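Local coordinates for protein kinase domain-containing protein (Chaetomium thermophilum, PDB 6Z3U) that is the kinase subunit of the CAK complex and probably transfers phosphate from ATP to serine and threonine side chains of target proteins, including the RNA polymerase II tail, at residues 178-183 against 198-203; 255-260 against 279-284; 286-289 against 293-296; 295-300 against 305-310. One frame throughout, in Å; residues are numbered along the deposited sequence.

Contact 1 of 4, residues 178-183 against 198-203; sequences GDLEML and KAWMGM
L180 of helix 180-185 faces W200 in the first half of helix 194-213, their CA atoms 8.8 Å apart, a spacing bridged jointly by the leucine side chain and the indole. L180 CD1 sits over one face of the ring system, 3.8 Å from the centroid of the five-membered ring and only 7° off the ring normal, a CH-pi contact. L183, one helical turn further on, brings its CD1 obliquely to the benzene half, 3.7 Å from W200 CZ2. W200 CG, anti to the carbonyl carbon (chi1 -73°), carries the indole on toward the leucines. Before them, D179 caps the short helix: its OD1 accepts from M182 N at 3.0 Å, and D179 N returns a weak bond to M182 SD, a capping box at the helix's N-terminal end. V234 touches both L180 and W200, and Y192 meets the tryptophan edge-to-face. These two helices are alpha-D and alpha-E of the kinase C-lobe. A leucine methyl suits the indole face at L180, and L183 adds an apolar methyl beside the benzene half; with no hydrogen bond across the interface, dispersion and burial of apolar surface hold it.

Contact 2 of 4, residues 255-260 against 279-284; sequences NVITRW and IWSVGM
The P+1 loop of the kinase activation segment meets the central helix of the C-lobe here, I257 and W260 of 255-260 resting on S281 and M284 of helix 276-291, which is alpha-F in kinase nomenclature. The two pairs keep the same spacing, with CA atoms 7.9 Å apart for I257 and S281 and again for W260 and M284, so the loop follows one turn of the helix. I257 turns its beta-branch to the serine: CG2, placed anti to the backbone N, comes 3.2 Å from S281 OG, while CD1 stays 4.0 Å from the same oxygen. Serine suits the place because its small side chain points toward the loop and its hydroxyl is hydrogen-bonded to Y261 O. At the other pair it is backbone that meets side chain, W260 O lying 3.9 Å from M284 CG; the methionine, flexible and bent at chi2 (-62°), packs against that carbonyl. The W260 indole leads away from the helix toward P297, and R259 reaches E301 in a salt bridge. T258, next after I257, is hydrogen-bonded to D220, the predicted proton acceptor, whose side chain lies about 5 Å from that of I257. I257 also has a positive phi (69°), as the corresponding residue does in active cyclin-dependent kinases, where this turn shapes the pocket for a substrate proline. A threonine tied to the probable proton acceptor, with the loop laid on alpha-F, is typical of the ordered activation segment of Ser/Thr kinases.

Contact 3 of 4, residues 286-289 against 293-296; sequences FAEL and SPFL
E288, near the end of helix 276-291, and P294, in the loop that follows, bring their CA atoms to 4.9 Å as the chain doubles back beside the helix it has just left. The turn is held loosely by backbone: S293 N gives E288 O a weak hydrogen bond of 3.4 Å with an angle of only 124° at the hydrogen, and E288 CA approaches S293 O in a CA-H...O contact of 3.4 Å. Side chains then fill in along the returning loop. E288 has CG anti to its own N (chi1 179°) and an extended chain beyond, which lays the methylenes beside S293 and carries the carboxylate obliquely across P294. CG passes 3.5 Å from S293 O, and OE2 comes within 3.8 Å of P294 CA. The polar end is satisfied elsewhere: OE2 is hydrogen-bonded with Y261 OH. A long acidic chain suits a place where its stem must pack and its tip must reach a phenol. Proline, whose ring restrains phi (-58°), suits the extended backbone there and has no N-H to satisfy. One residue earlier on the helix, A287 CB meets F295, 4.0 Å from its CB and equally far from CD2, at an oblique angle to the ring. An alanine's small methyl allows the phenyl to lie close to the helix. This return past the end of alpha-F belongs to the alpha-F to alpha-G connection of the protein kinase C-lobe.

Contact 4 of 4, residues 295-300 against 305-310; sequences FLPGNT and ITLICK
One face of the F295 ring carries L296 CD2, 4.0 Å above the plane and over its centre, while the phenyl also meets F349 edge-to-face. L296 thus lies between that ring and helix 301-311, its CD2 being 4.0 Å from L307 CB. The two leucines slide past each other in opposite directions, with CB 4.0 Å from CB. The L296 and I308 side chains cross at about a right angle, with L296 CD1 3.5 Å from I308 CG1. L296 points toward the helix, and with CG anti to the carbonyl carbon (chi1 -48°) its two methyls divide between L307 and I308. L307 in turn places CD1 beside the peptide joining P297 and G298, 3.8 Å from P297 C and 3.3 Å from G298 N. That peptide is part of an inverse gamma turn centred on P297, within the segment that leads into alpha-G of the kinase C-lobe; G298 N closes it with a weak bond to L296 O. Proline favours the negative phi such a turn needs, and glycine, with no side chain, suits a place where a CB would point toward L307. Q304, on the same helix, accepts from G298 N through OE1 and donates to L296 O through NE2. T300 OG1 caps the helix by accepting from E303 N.

Overall arrangement
All four contacts lie in the C-lobe of the kinase fold, gathered round helix 276-291. It supplies one segment each to contacts 2 and 3, whose centres are 11 Å apart; contact 1 packs on it through M201 against V282 and F286, and F295 and L296 of contact 4 touch its M284. Contacts 3 and 4 share F295 and L296, so the loop leaving this helix passes from contact 3 into contact 4 and on into helix 301-311. Contacts 1 and 4 are the most distant pair, 23 Å between centres. In sequence, contacts 1, 2 and 3 follow in series, and contact 4 begins where contact 3 ends. R259 NH2 bonds G298 O, joining the P+1 loop to the loop before helix 301-311.

Contact 1 of 4, residues 178-183 against 198-203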
loop_
_atom_site.group_PDB
_atom_site.type_symbol
_atom_site.label_atom_id
_atom_site.label_comp_id
_atom_site.label_asym_id
_atom_site.label_seq_id
_atom_site.Cartn_x
_atom_site.Cartn_y
_atom_site.Cartn_z
ATOM N N GLY B 178 -22.885 7.646 -11.733
ATOM C CA GLY B 178 -23.080 7.931 -10.326
ATOM C C GLY B 178 -22.645 6.809 -9.411
ATOM O O GLY B 178 -21.645 6.136 -9.673
ATOM N N ASP B 179 -23.392 6.602 -8.327
ATOM C CA ASP B 179 -23.074 5.582 -7.339
ATOM C C ASP B 179 -24.354 4.857 -6.943
ATOM O O ASP B 179 -25.445 5.157 -7.438
ATOM C CB ASP B 179 -22.372 6.200 -6.124
ATOM C CG ASP B 179 -23.166 7.335 -5.508
ATOM O OD1 ASP B 179 -24.363 7.134 -5.207
ATOM O OD2 ASP B 179 -22.589 8.427 -5.319
ATOM N N LEU B 180 -24.214 3.891 -6.035
ATOM C CA LEU B 180 -25.346 3.074 -5.620
ATOM C C LEU B 180 -26.224 3.754 -4.579
ATOM O O LEU B 180 -27.388 3.371 -4.430
ATOM C CB LEU B 180 -24.848 1.739 -5.065
ATOM C CG LEU B 180 -25.488 0.485 -5.658
ATOM C CD1 LEU B 180 -25.314 0.443 -7.161
ATOM C CD2 LEU B 180 -24.886 -0.757 -5.020
ATOM N N GLU B 181 -25.695 4.733 -3.843
ATOM C CA GLU B 181 -26.516 5.425 -2.857
ATOM C C GLU B 181 -27.640 6.192 -3.536
ATOM O O GLU B 181 -28.802 6.107 -3.125
ATOM C CB GLU B 181 -25.659 6.375 -2.023
ATOM C CG GLU B 181 -26.359 6.873 -0.767
ATOM C CD GLU B 181 -26.086 8.337 -0.487
ATOM O OE1 GLU B 181 -25.322 8.632 0.460
ATOM O OE2 GLU B 181 -26.626 9.189 -1.225
ATOM N N MET B 182 -27.312 6.940 -4.591
ATOM C CA MET B 182 -28.322 7.762 -5.246
ATOM C C MET B 182 -29.391 6.912 -5.920
ATOM O O MET B 182 -30.550 7.333 -6.005
ATOM C CB MET B 182 -27.661 8.700 -6.257
ATOM C CG MET B 182 -26.830 8.005 -7.323
ATOM S SD MET B 182 -25.969 9.164 -8.414
ATOM C CE MET B 182 -25.168 10.255 -7.235
ATOM N N LEU B 183 -29.034 5.722 -6.403
ATOM C CA LEU B 183 -30.055 4.814 -6.910
ATOM C C LEU B 183 -30.977 4.364 -5.783
ATOM O O LEU B 183 -32.206 4.386 -5.920
ATOM C CB LEU B 183 -29.405 3.605 -7.581
ATOM C CG LEU B 183 -28.665 3.834 -8.898
ATOM C CD1 LEU B 183 -28.337 2.492 -9.538
ATOM C CD2 LEU B 183 -29.467 4.693 -9.850
ATOM N N LYS B 198 -28.685 -8.979 -6.655
ATOM C CA LYS B 198 -27.711 -10.057 -6.796
ATOM C C LYS B 198 -26.580 -9.660 -7.737
ATOM O O LYS B 198 -25.426 -10.053 -7.533
ATOM C CB LYS B 198 -28.405 -11.326 -7.293
ATOM C CG LYS B 198 -27.484 -12.531 -7.400
ATOM C CD LYS B 198 -28.216 -13.786 -7.865
ATOM C CE LYS B 198 -29.166 -14.316 -6.803
ATOM N NZ LYS B 198 -29.798 -15.603 -7.210
ATOM N N ALA B 199 -26.891 -8.888 -8.780
ATOM C CA ALA B 199 -25.848 -8.457 -9.705
ATOM C C ALA B 199 -24.906 -7.458 -9.045
ATOM O O ALA B 199 -23.682 -7.561 -9.187
ATOM C CB ALA B 199 -26.474 -7.854 -10.960
ATOM N N TRP B 200 -25.459 -6.483 -8.321
ATOM C CA TRP B 200 -24.623 -5.508 -7.626
ATOM C C TRP B 200 -23.786 -6.179 -6.546
ATOM O O TRP B 200 -22.568 -5.979 -6.471
ATOM C CB TRP B 200 -25.500 -4.411 -7.020
ATOM C CG TRP B 200 -26.067 -3.455 -8.027
ATOM C CD1 TRP B 200 -25.477 -3.039 -9.186
ATOM C CD2 TRP B 200 -27.342 -2.806 -7.970
ATOM N NE1 TRP B 200 -26.303 -2.162 -9.848
ATOM C CE2 TRP B 200 -27.455 -2.004 -9.123
ATOM C CE3 TRP B 200 -28.398 -2.823 -7.054
ATOM C CZ2 TRP B 200 -28.579 -1.225 -9.383
ATOM C CZ3 TRP B 200 -29.515 -2.050 -7.317
ATOM C CH2 TRP B 200 -29.596 -1.261 -8.470
ATOM N N MET B 201 -24.425 -6.989 -5.701
ATOM C CA MET B 201 -23.701 -7.651 -4.622
ATOM C C MET B 201 -22.577 -8.526 -5.164
ATOM O O MET B 201 -21.517 -8.640 -4.540
ATOM C CB MET B 201 -24.673 -8.482 -3.786
ATOM C CG MET B 201 -25.588 -7.658 -2.897
ATOM S SD MET B 201 -24.689 -6.721 -1.651
ATOM C CE MET B 201 -23.893 -8.044 -0.748
ATOM N N GLY B 202 -22.789 -9.157 -6.321
ATOM C CA GLY B 202 -21.717 -9.920 -6.940
ATOM C C GLY B 202 -20.510 -9.062 -7.264
ATOM O O GLY B 202 -19.365 -9.482 -7.079
ATOM N N MET B 203 -20.751 -7.849 -7.764
ATOM C CA MET B 203 -19.657 -6.927 -8.047
ATOM C C MET B 203 -18.951 -6.506 -6.764
ATOM O O MET B 203 -17.720 -6.585 -6.665
ATOM C CB MET B 203 -20.203 -5.710 -8.792
ATOM C CG MET B 203 -20.739 -6.049 -10.169
ATOM S SD MET B 203 -21.736 -4.731 -10.875
ATOM C CE MET B 203 -22.153 -5.437 -12.466
#

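Contact 2 of 4, residues 255-260 against 279-284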
loop_
_atom_site.group_PDB
_atom_site.type_symbol
_atom_site.label_atom_id
_atom_site.label_comp_id
_atom_site.label_asym_id
_atom_site.label_seq_id
_atom_site.Cartn_x
_atom_site.Cartn_y
_atom_site.Cartn_z
ATOM N N ASN B 255 -11.128 3.549 14.906
ATOM C CA ASN B 255 -11.960 4.610 14.343
ATOM C C ASN B 255 -11.861 4.584 12.819
ATOM O O ASN B 255 -11.229 5.429 12.184
ATOM C CB ASN B 255 -11.532 5.964 14.910
ATOM C CG ASN B 255 -12.471 7.088 14.514
ATOM O OD1 ASN B 255 -13.639 6.859 14.198
ATOM N ND2 ASN B 255 -11.960 8.315 14.533
ATOM N N VAL B 256 -12.497 3.570 12.235
ATOM C CA VAL B 256 -12.608 3.432 10.788
ATOM C C VAL B 256 -14.010 2.931 10.461
ATOM O O VAL B 256 -14.741 2.450 11.328
ATOM C CB VAL B 256 -11.542 2.483 10.200
ATOM C CG1 VAL B 256 -10.197 3.187 10.105
ATOM C CG2 VAL B 256 -11.426 1.226 11.038
ATOM N N ILE B 257 -14.374 3.042 9.184
ATOM C CA ILE B 257 -15.689 2.637 8.700
ATOM C C ILE B 257 -16.748 3.581 9.253
ATOM O O ILE B 257 -16.808 3.827 10.463
ATOM C CB ILE B 257 -16.025 1.183 9.081
ATOM C CG1 ILE B 257 -14.868 0.244 8.741
ATOM C CG2 ILE B 257 -17.278 0.726 8.355
ATOM C CD1 ILE B 257 -15.109 -1.195 9.162
ATOM N N THR B 258 -17.601 4.099 8.374
ATOM C CA THR B 258 -18.707 4.936 8.817
ATOM C C THR B 258 -19.537 4.191 9.858
ATOM O O THR B 258 -19.708 2.971 9.783
ATOM C CB THR B 258 -19.571 5.340 7.623
ATOM O OG1 THR B 258 -18.754 5.992 6.643
ATOM C CG2 THR B 258 -20.679 6.288 8.062
ATOM N N ARG B 259 -20.049 4.939 10.840
ATOM C CA ARG B 259 -20.705 4.323 11.990
ATOM C C ARG B 259 -21.738 3.288 11.565
ATOM O O ARG B 259 -21.699 2.136 12.011
ATOM C CB ARG B 259 -21.369 5.401 12.853
ATOM C CG ARG B 259 -21.901 4.872 14.177
ATOM C CD ARG B 259 -22.647 5.935 14.971
ATOM N NE ARG B 259 -21.857 7.148 15.168
ATOM C CZ ARG B 259 -22.048 8.294 14.516
ATOM N NH1 ARG B 259 -21.267 9.332 14.777
ATOM N NH2 ARG B 259 -23.016 8.414 13.616
ATOM N N TRP B 260 -22.668 3.680 10.692
ATOM C CA TRP B 260 -23.774 2.801 10.328
ATOM C C TRP B 260 -23.304 1.459 9.781
ATOM O O TRP B 260 -24.083 0.499 9.781
ATOM C CB TRP B 260 -24.668 3.491 9.299
ATOM C CG TRP B 260 -25.273 4.771 9.788
ATOM C CD1 TRP B 260 -25.190 5.292 11.048
ATOM C CD2 TRP B 260 -26.048 5.703 9.021
ATOM N NE1 TRP B 260 -25.871 6.483 11.114
ATOM C CE2 TRP B 260 -26.404 6.759 9.882
ATOM C CE3 TRP B 260 -26.474 5.745 7.691
ATOM C CZ2 TRP B 260 -27.164 7.845 9.458
ATOM C CZ3 TRP B 260 -27.230 6.824 7.271
ATOM C CH2 TRP B 260 -27.567 7.858 8.153
ATOM N N ILE B 279 -16.375 -7.376 5.728
ATOM C CA ILE B 279 -17.528 -8.206 5.392
ATOM C C ILE B 279 -18.777 -7.683 6.089
ATOM O O ILE B 279 -19.871 -7.681 5.512
ATOM C CB ILE B 279 -17.242 -9.677 5.749
ATOM C CG1 ILE B 279 -16.608 -10.406 4.561
ATOM C CG2 ILE B 279 -18.507 -10.391 6.178
ATOM C CD1 ILE B 279 -15.341 -9.773 4.054
ATOM N N TRP B 280 -18.634 -7.216 7.331
ATOM C CA TRP B 280 -19.778 -6.661 8.046
ATOM C C TRP B 280 -20.371 -5.477 7.296
ATOM O O TRP B 280 -21.593 -5.373 7.142
ATOM C CB TRP B 280 -19.362 -6.233 9.452
ATOM C CG TRP B 280 -20.463 -5.578 10.231
ATOM C CD1 TRP B 280 -20.872 -4.276 10.143
ATOM C CD2 TRP B 280 -21.285 -6.188 11.231
ATOM N NE1 TRP B 280 -21.903 -4.044 11.020
ATOM C CE2 TRP B 280 -22.174 -5.201 11.700
ATOM C CE3 TRP B 280 -21.356 -7.474 11.774
ATOM C CZ2 TRP B 280 -23.121 -5.461 12.687
ATOM C CZ3 TRP B 280 -22.297 -7.729 12.751
ATOM C CH2 TRP B 280 -23.166 -6.728 13.199
ATOM N N SER B 281 -19.519 -4.561 6.836
ATOM C CA SER B 281 -20.011 -3.424 6.065
ATOM C C SER B 281 -20.748 -3.889 4.818
ATOM O O SER B 281 -21.783 -3.318 4.451
ATOM C CB SER B 281 -18.850 -2.507 5.693
ATOM O OG SER B 281 -18.266 -1.952 6.856
ATOM N N VAL B 282 -20.237 -4.925 4.154
ATOM C CA VAL B 282 -20.951 -5.490 3.013
ATOM C C VAL B 282 -22.324 -5.981 3.446
ATOM O O VAL B 282 -23.330 -5.748 2.764
ATOM C CB VAL B 282 -20.123 -6.614 2.371
ATOM C CG1 VAL B 282 -20.969 -7.407 1.397
ATOM C CG2 VAL B 282 -18.914 -6.028 1.673
ATOM N N GLY B 283 -22.390 -6.663 4.590
ATOM C CA GLY B 283 -23.677 -7.105 5.096
ATOM C C GLY B 283 -24.654 -5.960 5.277
ATOM O O GLY B 283 -25.851 -6.108 5.027
ATOM N N MET B 284 -24.157 -4.801 5.715
ATOM C CA MET B 284 -25.030 -3.642 5.880
ATOM C C MET B 284 -25.427 -3.040 4.537
ATOM O O MET B 284 -26.551 -2.545 4.393
ATOM C CB MET B 284 -24.348 -2.594 6.759
ATOM C CG MET B 284 -24.223 -3.018 8.213
ATOM S SD MET B 284 -25.837 -3.277 8.973
ATOM C CE MET B 284 -25.428 -4.424 10.284
#

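Contact 3 of 4, residues 286-289 against 293-296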
loop_
_atom_site.group_PDB
_atom_site.type_symbol
_atom_site.label_atom_id
_atom_site.label_comp_id
_atom_site.label_asym_id
_atom_site.label_seq_id
_atom_site.Cartn_x
_atom_site.Cartn_y
_atom_site.Cartn_z
ATOM N N PHE B 286 -25.692 -4.908 1.817
ATOM C CA PHE B 286 -26.665 -5.898 1.369
ATOM C C PHE B 286 -28.027 -5.623 1.993
ATOM O O PHE B 286 -29.042 -5.548 1.292
ATOM C CB PHE B 286 -26.172 -7.299 1.734
ATOM C CG PHE B 286 -26.918 -8.420 1.059
ATOM C CD1 PHE B 286 -27.921 -8.171 0.140
ATOM C CD2 PHE B 286 -26.614 -9.735 1.368
ATOM C CE1 PHE B 286 -28.601 -9.212 -0.463
ATOM C CE2 PHE B 286 -27.289 -10.780 0.767
ATOM C CZ PHE B 286 -28.284 -10.517 -0.148
ATOM N N ALA B 287 -28.062 -5.446 3.314
ATOM C CA ALA B 287 -29.329 -5.191 3.989
ATOM C C ALA B 287 -29.944 -3.882 3.522
ATOM O O ALA B 287 -31.162 -3.796 3.329
ATOM C CB ALA B 287 -29.127 -5.174 5.503
ATOM N N GLU B 288 -29.123 -2.845 3.350
ATOM C CA GLU B 288 -29.645 -1.560 2.897
ATOM C C GLU B 288 -30.246 -1.655 1.501
ATOM O O GLU B 288 -31.217 -0.952 1.195
ATOM C CB GLU B 288 -28.539 -0.507 2.920
ATOM C CG GLU B 288 -28.986 0.853 2.434
ATOM C CD GLU B 288 -28.026 1.943 2.848
ATOM O OE1 GLU B 288 -28.172 3.084 2.358
ATOM O OE2 GLU B 288 -27.124 1.656 3.668
ATOM N N LEU B 289 -29.680 -2.500 0.637
ATOM C CA LEU B 289 -30.243 -2.669 -0.699
ATOM C C LEU B 289 -31.636 -3.280 -0.635
ATOM O O LEU B 289 -32.524 -2.902 -1.406
ATOM C CB LEU B 289 -29.319 -3.535 -1.551
ATOM C CG LEU B 289 -28.143 -2.798 -2.190
ATOM C CD1 LEU B 289 -27.067 -3.780 -2.621
ATOM C CD2 LEU B 289 -28.621 -1.973 -3.373
ATOM N N SER B 293 -33.116 1.409 2.707
ATOM C CA SER B 293 -32.826 2.367 3.761
ATOM C C SER B 293 -31.761 1.763 4.663
ATOM O O SER B 293 -31.626 0.536 4.729
ATOM C CB SER B 293 -34.087 2.713 4.566
ATOM O OG SER B 293 -34.334 1.732 5.556
ATOM N N PRO B 294 -30.988 2.591 5.367
ATOM C CA PRO B 294 -29.941 2.044 6.238
ATOM C C PRO B 294 -30.530 1.104 7.280
ATOM O O PRO B 294 -31.564 1.387 7.888
ATOM C CB PRO B 294 -29.319 3.290 6.882
ATOM C CG PRO B 294 -29.707 4.429 5.991
ATOM C CD PRO B 294 -31.040 4.064 5.417
ATOM N N PHE B 295 -29.869 -0.040 7.467
ATOM C CA PHE B 295 -30.368 -1.034 8.412
ATOM C C PHE B 295 -30.299 -0.506 9.840
ATOM O O PHE B 295 -31.311 -0.455 10.549
ATOM C CB PHE B 295 -29.568 -2.331 8.273
ATOM C CG PHE B 295 -30.086 -3.465 9.121
ATOM C CD1 PHE B 295 -31.396 -3.483 9.571
ATOM C CD2 PHE B 295 -29.251 -4.512 9.475
ATOM C CE1 PHE B 295 -31.864 -4.524 10.347
ATOM C CE2 PHE B 295 -29.714 -5.554 10.254
ATOM C CZ PHE B 295 -31.021 -5.560 10.691
ATOM N N LEU B 296 -29.101 -0.106 10.282
ATOM C CA LEU B 296 -28.856 0.393 11.631
ATOM C C LEU B 296 -28.229 1.784 11.521
ATOM O O LEU B 296 -27.001 1.920 11.553
ATOM C CB LEU B 296 -27.932 -0.543 12.411
ATOM C CG LEU B 296 -28.290 -2.026 12.375
ATOM C CD1 LEU B 296 -27.196 -2.851 13.035
ATOM C CD2 LEU B 296 -29.627 -2.267 13.047
#

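Contact 4 of 4, residues 295-300 against 305-310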
loop_
_atom_site.group_PDB
_atom_site.type_symbol
_atom_site.label_atom_id
_atom_site.label_comp_id
_atom_site.label_asym_id
_atom_site.label_seq_id
_atom_site.Cartn_x
_atom_site.Cartn_y
_atom_site.Cartn_z
ATOM N N PHE B 295 -29.869 -0.040 7.467
ATOM C CA PHE B 295 -30.368 -1.034 8.412
ATOM C C PHE B 295 -30.299 -0.506 9.840
ATOM O O PHE B 295 -31.311 -0.455 10.549
ATOM C CB PHE B 295 -29.568 -2.331 8.273
ATOM C CG PHE B 295 -30.086 -3.465 9.121
ATOM C CD1 PHE B 295 -31.396 -3.483 9.571
ATOM C CD2 PHE B 295 -29.251 -4.512 9.475
ATOM C CE1 PHE B 295 -31.864 -4.524 10.347
ATOM C CE2 PHE B 295 -29.714 -5.554 10.254
ATOM C CZ PHE B 295 -31.021 -5.560 10.691
ATOM N N LEU B 296 -29.101 -0.106 10.282
ATOM C CA LEU B 296 -28.856 0.393 11.631
ATOM C C LEU B 296 -28.229 1.784 11.521
ATOM O O LEU B 296 -27.001 1.920 11.553
ATOM C CB LEU B 296 -27.932 -0.543 12.411
ATOM C CG LEU B 296 -28.290 -2.026 12.375
ATOM C CD1 LEU B 296 -27.196 -2.851 13.035
ATOM C CD2 LEU B 296 -29.627 -2.267 13.047
ATOM N N PRO B 297 -29.046 2.829 11.390
ATOM C CA PRO B 297 -28.494 4.196 11.289
ATOM C C PRO B 297 -28.402 4.879 12.651
ATOM O O PRO B 297 -29.169 5.790 12.996
ATOM C CB PRO B 297 -29.490 4.879 10.346
ATOM C CG PRO B 297 -30.779 4.082 10.466
ATOM C CD PRO B 297 -30.509 2.837 11.273
ATOM N N GLY B 298 -27.444 4.425 13.453
ATOM C CA GLY B 298 -27.228 5.031 14.753
ATOM C C GLY B 298 -26.548 6.382 14.624
ATOM O O GLY B 298 -25.699 6.597 13.759
ATOM N N ASN B 299 -26.940 7.306 15.498
ATOM C CA ASN B 299 -26.353 8.638 15.520
ATOM C C ASN B 299 -25.156 8.745 16.456
ATOM O O ASN B 299 -24.412 9.727 16.373
ATOM C CB ASN B 299 -27.412 9.666 15.928
ATOM C CG ASN B 299 -28.627 9.641 15.022
ATOM O OD1 ASN B 299 -29.760 9.515 15.485
ATOM N ND2 ASN B 299 -28.393 9.752 13.718
ATOM N N THR B 300 -24.961 7.773 17.346
ATOM C CA THR B 300 -23.808 7.735 18.232
ATOM C C THR B 300 -23.347 6.291 18.371
ATOM O O THR B 300 -24.069 5.350 18.029
ATOM C CB THR B 300 -24.134 8.317 19.611
ATOM O OG1 THR B 300 -24.955 7.394 20.337
ATOM C CG2 THR B 300 -24.868 9.642 19.472
ATOM N N ILE B 305 -24.286 0.599 19.000
ATOM C CA ILE B 305 -24.190 -0.611 19.810
ATOM C C ILE B 305 -25.582 -1.104 20.184
ATOM O O ILE B 305 -25.896 -2.294 20.059
ATOM C CB ILE B 305 -23.330 -0.354 21.060
ATOM C CG1 ILE B 305 -21.866 -0.140 20.664
ATOM C CG2 ILE B 305 -23.466 -1.512 22.042
ATOM C CD1 ILE B 305 -20.990 0.340 21.792
ATOM N N THR B 306 -26.440 -0.193 20.647
ATOM C CA THR B 306 -27.796 -0.581 21.019
ATOM C C THR B 306 -28.555 -1.127 19.818
ATOM O O THR B 306 -29.297 -2.109 19.935
ATOM C CB THR B 306 -28.536 0.614 21.620
ATOM O OG1 THR B 306 -27.821 1.099 22.762
ATOM C CG2 THR B 306 -29.939 0.219 22.042
ATOM N N LEU B 307 -28.369 -0.514 18.647
ATOM C CA LEU B 307 -29.080 -0.968 17.458
ATOM C C LEU B 307 -28.660 -2.380 17.076
ATOM O O LEU B 307 -29.506 -3.220 16.751
ATOM C CB LEU B 307 -28.837 -0.002 16.301
ATOM C CG LEU B 307 -29.634 1.305 16.326
ATOM C CD1 LEU B 307 -29.198 2.216 15.184
ATOM C CD2 LEU B 307 -31.125 1.036 16.250
ATOM N N ILE B 308 -27.358 -2.667 17.114
ATOM C CA ILE B 308 -26.901 -4.016 16.795
ATOM C C ILE B 308 -27.471 -5.009 17.798
ATOM O O ILE B 308 -27.892 -6.113 17.431
ATOM C CB ILE B 308 -25.365 -4.067 16.743
ATOM C CG1 ILE B 308 -24.856 -3.201 15.589
ATOM C CG2 ILE B 308 -24.888 -5.503 16.581
ATOM C CD1 ILE B 308 -23.355 -3.032 15.553
ATOM N N CYS B 309 -27.503 -4.632 19.078
ATOM C CA CYS B 309 -28.110 -5.497 20.084
ATOM C C CYS B 309 -29.586 -5.731 19.786
ATOM O O CYS B 309 -30.095 -6.845 19.954
ATOM C CB CYS B 309 -27.937 -4.887 21.476
ATOM S SG CYS B 309 -26.245 -4.933 22.126
ATOM N N LYS B 310 -30.290 -4.691 19.339
ATOM C CA LYS B 310 -31.727 -4.809 19.119
ATOM C C LYS B 310 -32.027 -5.673 17.898
ATOM O O LYS B 310 -32.874 -6.572 17.955
ATOM C CB LYS B 310 -32.342 -3.414 18.972
ATOM C CG LYS B 310 -33.850 -3.395 18.761
ATOM C CD LYS B 310 -34.332 -1.998 18.388
ATOM C CE LYS B 310 -35.818 -1.979 18.043
ATOM N NZ LYS B 310 -36.694 -2.087 19.245
#